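Local coordinates for protein excinuclease ABC, subunit A. (Deinococcus radiodurans, PDB 2VF7) that probably recognises damaged DNA for excision repair, as a zinc-containing, ATP-hydrolysing UvrA-family protein of the ABC superfamily, at residues T597-M602 with G638-H643; G607-V612 with F632-K637. The protein carries 1 engineered substitution. All blocks are in the same frame, centred on the assembly; numbering follows the deposited sequence.

Contact 1 (T597-M602 with G638-H643); sequences TPRSNM and GGRCEH. With ZN (zinc ion), chain G.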
loop_
_atom_site.group_PDB
_atom_site.type_symbol
_atom_site.label_atom_id
_atom_site.label_comp_id
_atom_site.label_asym_id
_atom_site.label_seq_id
_atom_site.Cartn_x
_atom_site.Cartn_y
_atom_site.Cartn_z
ATOM N N THR A 597 -8.510 12.192 18.723
ATOM C CA THR A 597 -7.924 13.056 17.695
ATOM C C THR A 597 -7.034 14.071 18.390
ATOM O O THR A 597 -7.028 14.127 19.618
ATOM C CB THR A 597 -8.997 13.790 16.865
ATOM O OG1 THR A 597 -9.599 14.820 17.664
ATOM C CG2 THR A 597 -10.068 12.820 16.364
ATOM N N PRO A 598 -6.249 14.853 17.616
ATOM C CA PRO A 598 -5.389 15.900 18.203
ATOM C C PRO A 598 -6.065 17.191 18.726
ATOM O O PRO A 598 -5.346 18.106 19.162
ATOM C CB PRO A 598 -4.406 16.222 17.060
ATOM C CG PRO A 598 -4.636 15.165 15.979
ATOM C CD PRO A 598 -6.055 14.749 16.152
ATOM N N ARG A 599 -7.403 17.288 18.677
ATOM C CA ARG A 599 -8.128 18.385 19.354
ATOM C C ARG A 599 -7.785 18.387 20.825
ATOM O O ARG A 599 -7.607 19.443 21.431
ATOM C CB ARG A 599 -9.623 18.132 19.400
ATOM C CG ARG A 599 -10.377 18.307 18.189
ATOM C CD ARG A 599 -11.568 19.184 18.486
ATOM N NE ARG A 599 -11.196 20.551 18.168
ATOM C CZ ARG A 599 -11.134 21.034 16.935
ATOM N NH1 ARG A 599 -11.432 20.274 15.892
ATOM N NH2 ARG A 599 -10.785 22.288 16.760
ATOM N N SER A 600 -7.798 17.179 21.401
ATOM C CA SER A 600 -7.651 16.953 22.835
ATOM C C SER A 600 -6.232 17.181 23.313
ATOM O O SER A 600 -5.259 16.863 22.602
ATOM C CB SER A 600 -8.064 15.536 23.189
ATOM O OG SER A 600 -9.428 15.304 22.867
ATOM N N ASN A 601 -6.135 17.728 24.527
ATOM C CA ASN A 601 -4.870 17.905 25.215
ATOM C C ASN A 601 -5.081 18.091 26.737
ATOM O O ASN A 601 -6.219 18.229 27.198
ATOM C CB ASN A 601 -4.045 19.026 24.540
ATOM C CG ASN A 601 -4.815 20.344 24.377
ATOM O OD1 ASN A 601 -4.648 21.039 23.385
ATOM N ND2 ASN A 601 -5.640 20.689 25.346
ATOM N N MET A 602 -4.006 18.040 27.525
ATOM C CA MET A 602 -4.116 18.313 28.972
ATOM C C MET A 602 -4.838 19.624 29.227
ATOM O O MET A 602 -5.716 19.698 30.102
ATOM C CB MET A 602 -2.742 18.449 29.621
ATOM C CG MET A 602 -2.128 17.181 30.179
ATOM S SD MET A 602 -0.341 17.446 30.350
ATOM C CE MET A 602 0.002 16.357 31.703
ATOM N N GLY A 638 -13.014 31.342 14.144
ATOM C CA GLY A 638 -12.684 32.771 14.346
ATOM C C GLY A 638 -11.207 33.121 14.505
ATOM O O GLY A 638 -10.624 33.781 13.634
ATOM N N GLY A 639 -10.620 32.704 15.627
ATOM C CA GLY A 639 -9.185 32.913 15.912
ATOM C C GLY A 639 -8.235 31.747 15.612
ATOM O O GLY A 639 -7.010 31.927 15.576
ATOM N N ARG A 640 -8.797 30.554 15.403
ATOM C CA ARG A 640 -8.016 29.356 15.086
ATOM C C ARG A 640 -7.641 29.253 13.612
ATOM O O ARG A 640 -8.225 29.922 12.742
ATOM C CB ARG A 640 -8.789 28.097 15.486
ATOM C CG ARG A 640 -10.159 27.972 14.865
ATOM C CD ARG A 640 -10.753 26.575 15.105
ATOM N NE ARG A 640 -11.885 26.325 14.220
ATOM C CZ ARG A 640 -12.769 25.346 14.378
ATOM N NH1 ARG A 640 -12.687 24.531 15.407
ATOM N NH2 ARG A 640 -13.755 25.200 13.518
ATOM N N CYS A 641 -6.675 28.393 13.326
ATOM C CA CYS A 641 -6.372 28.052 11.950
ATOM C C CYS A 641 -7.507 27.178 11.459
ATOM O O CYS A 641 -7.805 26.139 12.044
ATOM C CB CYS A 641 -5.047 27.307 11.878
ATOM S SG CYS A 641 -4.687 26.669 10.259
ATOM N N GLU A 642 -8.166 27.612 10.402
ATOM C CA GLU A 642 -9.311 26.880 9.895
ATOM C C GLU A 642 -8.932 25.810 8.881
ATOM O O GLU A 642 -9.787 25.019 8.476
ATOM C CB GLU A 642 -10.371 27.826 9.309
ATOM C CG GLU A 642 -11.798 27.331 9.555
ATOM C CD GLU A 642 -12.100 27.251 11.048
ATOM O OE1 GLU A 642 -11.499 28.027 11.822
ATOM O OE2 GLU A 642 -12.929 26.417 11.456
ATOM N N HIS A 643 -7.662 25.781 8.477
ATOM C CA HIS A 643 -7.178 24.750 7.550
ATOM C C HIS A 643 -7.173 23.371 8.227
ATOM O O HIS A 643 -7.485 22.354 7.599
ATOM C CB HIS A 643 -5.784 25.122 7.024
ATOM C CG HIS A 643 -5.209 24.136 6.047
ATOM N ND1 HIS A 643 -5.296 24.304 4.682
ATOM C CD2 HIS A 643 -4.512 22.990 6.242
ATOM C CE1 HIS A 643 -4.690 23.297 4.079
ATOM N NE2 HIS A 643 -4.209 22.485 5.002
HETATM ZN ZN ZN G . -3.371 24.740 11.019
#
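Two loops without regular secondary structure approach each other here, with the CA atoms of Arg599 and Arg640 11.8 Å apart, so that long side chains alone bridge the gap. One loop follows strand 585-589; the other enters the Cys4 zinc site of the UvrA ABC region, where Cys641 opens a CxxC pair with Cys644, and Cys664 and Cys667 complete the set. The two arginine side chains cross at about a right angle, and Arg599 NH2 comes within 3.2 Å of Arg640 NH1, their guanidinium planes 41° apart. Both nitrogens are donors and cannot bond to each other. Both instead turn to the carbonyl oxygen of Phe634, Arg640 NH1 only weakly. Arg599 NH2 also reaches Gln645 O, Arg599 NH1 forms a salt bridge with Glu647, and Arg599 NE bonds Asn635 OD1. Arginine suits both places because several N-H groups on a long arm can serve separate acceptors. On the opposing loop Glu642 forms a salt bridge with Arg640 and probably balances its charge, gripped side-on by NE and NH2, one to each carboxylate oxygen. The Arg640 NE to Glu642 OE1 bond, 3.0 Å, lies close to the guanidinium plane; together with the NH2 bond to OE2, it probably restrains the rotation of the group. Between these two residues, Cys641 sends its SG anti to the backbone N (chi1 173°), where it binds the zinc ion at 2.5 Å.

Contact 2 (G607-V612 with F632-K637); sequences GLFDQV and FSFNVK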
loop_
_atom_site.group_PDB
_atom_site.type_symbol
_atom_site.label_atom_id
_atom_site.label_comp_id
_atom_site.label_asym_id
_atom_site.label_seq_id
_atom_site.Cartn_x
_atom_site.Cartn_y
_atom_site.Cartn_z
ATOM N N GLY A 607 -9.339 21.583 32.265
ATOM C CA GLY A 607 -10.312 22.658 32.348
ATOM C C GLY A 607 -9.606 23.983 32.529
ATOM O O GLY A 607 -10.244 25.026 32.625
ATOM N N LEU A 608 -8.280 23.938 32.582
ATOM C CA LEU A 608 -7.482 25.121 32.862
ATOM C C LEU A 608 -7.397 26.102 31.690
ATOM O O LEU A 608 -7.090 27.270 31.889
ATOM C CB LEU A 608 -6.086 24.715 33.353
ATOM C CG LEU A 608 -5.025 24.095 32.433
ATOM C CD1 LEU A 608 -4.345 25.117 31.522
ATOM C CD2 LEU A 608 -3.984 23.416 33.287
ATOM N N PHE A 609 -7.689 25.646 30.476
ATOM C CA PHE A 609 -7.527 26.505 29.306
ATOM C C PHE A 609 -8.543 27.658 29.287
ATOM O O PHE A 609 -8.266 28.706 28.705
ATOM C CB PHE A 609 -7.556 25.685 28.009
ATOM C CG PHE A 609 -7.027 26.426 26.788
ATOM C CD1 PHE A 609 -5.708 26.864 26.730
ATOM C CD2 PHE A 609 -7.854 26.676 25.699
ATOM C CE1 PHE A 609 -5.217 27.563 25.599
ATOM C CE2 PHE A 609 -7.374 27.357 24.586
ATOM C CZ PHE A 609 -6.042 27.798 24.544
ATOM N N ASP A 610 -9.686 27.473 29.946
ATOM C CA ASP A 610 -10.768 28.470 29.997
ATOM C C ASP A 610 -10.363 29.810 30.612
ATOM O O ASP A 610 -10.824 30.855 30.153
ATOM C CB ASP A 610 -11.959 27.938 30.808
ATOM C CG ASP A 610 -12.937 27.153 29.968
ATOM O OD1 ASP A 610 -12.724 25.937 29.771
ATOM O OD2 ASP A 610 -13.937 27.748 29.511
ATOM N N GLN A 611 -9.563 29.751 31.689
ATOM C CA GLN A 611 -9.045 30.917 32.408
ATOM C C GLN A 611 -7.887 31.542 31.651
ATOM O O GLN A 611 -7.719 32.771 31.642
ATOM C CB GLN A 611 -8.551 30.545 33.805
ATOM C CG GLN A 611 -8.900 29.134 34.314
ATOM C CD GLN A 611 -10.400 28.847 34.355
ATOM O OE1 GLN A 611 -11.227 29.716 34.713
ATOM N NE2 GLN A 611 -10.759 27.613 33.984
ATOM N N VAL A 612 -7.091 30.683 31.020
ATOM C CA VAL A 612 -6.009 31.104 30.155
ATOM C C VAL A 612 -6.558 32.030 29.067
ATOM O O VAL A 612 -5.958 33.065 28.769
ATOM C CB VAL A 612 -5.249 29.877 29.549
ATOM C CG1 VAL A 612 -4.228 30.318 28.509
ATOM C CG2 VAL A 612 -4.573 29.063 30.633
ATOM N N PHE A 632 -9.551 32.780 21.401
ATOM C CA PHE A 632 -8.364 32.042 21.818
ATOM C C PHE A 632 -8.690 30.569 22.018
ATOM O O PHE A 632 -7.866 29.797 22.505
ATOM C CB PHE A 632 -7.697 32.703 23.042
ATOM C CG PHE A 632 -7.320 34.156 22.821
ATOM C CD1 PHE A 632 -6.116 34.497 22.211
ATOM C CD2 PHE A 632 -8.178 35.178 23.205
ATOM C CE1 PHE A 632 -5.772 35.847 21.976
ATOM C CE2 PHE A 632 -7.846 36.538 22.971
ATOM C CZ PHE A 632 -6.633 36.869 22.371
ATOM N N SER A 633 -9.902 30.188 21.624
ATOM C CA SER A 633 -10.292 28.800 21.559
ATOM C C SER A 633 -9.862 28.220 20.211
ATOM O O SER A 633 -9.939 28.894 19.181
ATOM C CB SER A 633 -11.814 28.680 21.713
ATOM O OG SER A 633 -12.205 27.345 22.011
ATOM N N PHE A 634 -9.390 26.981 20.202
ATOM C CA PHE A 634 -9.200 26.281 18.930
ATOM C C PHE A 634 -10.372 25.337 18.686
ATOM O O PHE A 634 -10.305 24.504 17.799
ATOM C CB PHE A 634 -7.866 25.523 18.894
ATOM C CG PHE A 634 -7.647 24.625 20.074
ATOM C CD1 PHE A 634 -8.184 23.339 20.098
ATOM C CD2 PHE A 634 -6.923 25.067 21.172
ATOM C CE1 PHE A 634 -8.017 22.534 21.193
ATOM C CE2 PHE A 634 -6.751 24.262 22.270
ATOM C CZ PHE A 634 -7.282 23.004 22.285
ATOM N N ASN A 635 -11.445 25.462 19.473
ATOM C CA ASN A 635 -12.656 24.647 19.263
ATOM C C ASN A 635 -13.799 25.435 18.683
ATOM O O ASN A 635 -14.882 24.914 18.418
ATOM C CB ASN A 635 -13.059 23.889 20.525
ATOM C CG ASN A 635 -12.029 22.886 20.905
ATOM O OD1 ASN A 635 -11.445 22.266 20.033
ATOM N ND2 ASN A 635 -11.749 22.749 22.191
ATOM N N VAL A 636 -13.517 26.692 18.428
ATOM C CA VAL A 636 -14.504 27.608 17.931
ATOM C C VAL A 636 -13.880 28.342 16.736
ATOM O O VAL A 636 -12.709 28.708 16.762
ATOM C CB VAL A 636 -15.003 28.547 19.091
ATOM C CG1 VAL A 636 -15.613 29.836 18.581
ATOM C CG2 VAL A 636 -16.025 27.816 19.956
ATOM N N LYS A 637 -14.673 28.520 15.689
ATOM C CA LYS A 637 -14.278 29.265 14.502
ATOM C C LYS A 637 -13.982 30.739 14.842
ATOM O O LYS A 637 -14.610 31.310 15.751
ATOM C CB LYS A 637 -15.404 29.126 13.477
ATOM C CG LYS A 637 -15.373 30.053 12.320
ATOM C CD LYS A 637 -16.786 30.216 11.745
ATOM C CE LYS A 637 -17.613 31.198 12.588
ATOM N NZ LYS A 637 -18.922 31.483 11.968
#
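The ring of Phe609 meets the loop 632-637 with its edge: the carbonyl oxygen of Phe632 lies near the ring plane, 3.2 Å from Phe609 CE2, with CZ of the same ring at 3.4 Å. The CA of Ser633 also sits at this edge. Phe634 comes in obliquely, the two ring planes 45° apart and the centroids separated by 5.6 Å; the closest approach is between Phe609 CE2 and Phe634 CE2, 3.9 Å. Arg671 makes a cation-pi contact with Phe634, and Tyr672 touches both rings. A phenylalanine at 609 suits this setting, since its slightly positive C-H edge can face a carbonyl oxygen while its carbon surface packs on Ile686 and Leu690. Its CG stands anti to the backbone N (chi1 -164°), which throws the ring from helix 609-617 toward the loop. In the fold, this joins a short helix of the ABC region to the loop that runs on to the second zinc site; helix 686-690 packs on Phe609 and Val612, and helix 705-716 on Leu608, Gln611 and Val612. Phe632 O accepts a hydrogen bond from the hydroxyl of Tyr672. Gly607, where the chain leaves helical angles after helix 602-605, has a positive phi, a conformation that suits glycine; Gly607 O accepts from Gln611 NE2 at 3.0 Å. In the loop, Ser633 OG accepts from the backbone N of Asn635 at 3.3 Å, forming an ST turn.

How the contacts relate
Contact 2 is buried and contact 1 lies at the surface, and their chemistry differs accordingly: aromatic rings and a carbonyl oxygen in contact 2, charged guanidinium groups and a carboxylate in contact 1. Along the chain, both segments of contact 2 fall between those of contact 1, with centres 10 Å apart, and segment 632-637 runs straight into 638-643. They meet at Phe634 and Asn635: the ring of Phe634 belongs to the buried side, whereas its carbonyl and the side-chain oxygen of Asn635 probably accept hydrogen bonds from Arg599. Contact 1 holds a zinc ligand, Cys641; in contact 2 the side chain of Phe634 lies about 9 Å from the zinc ion.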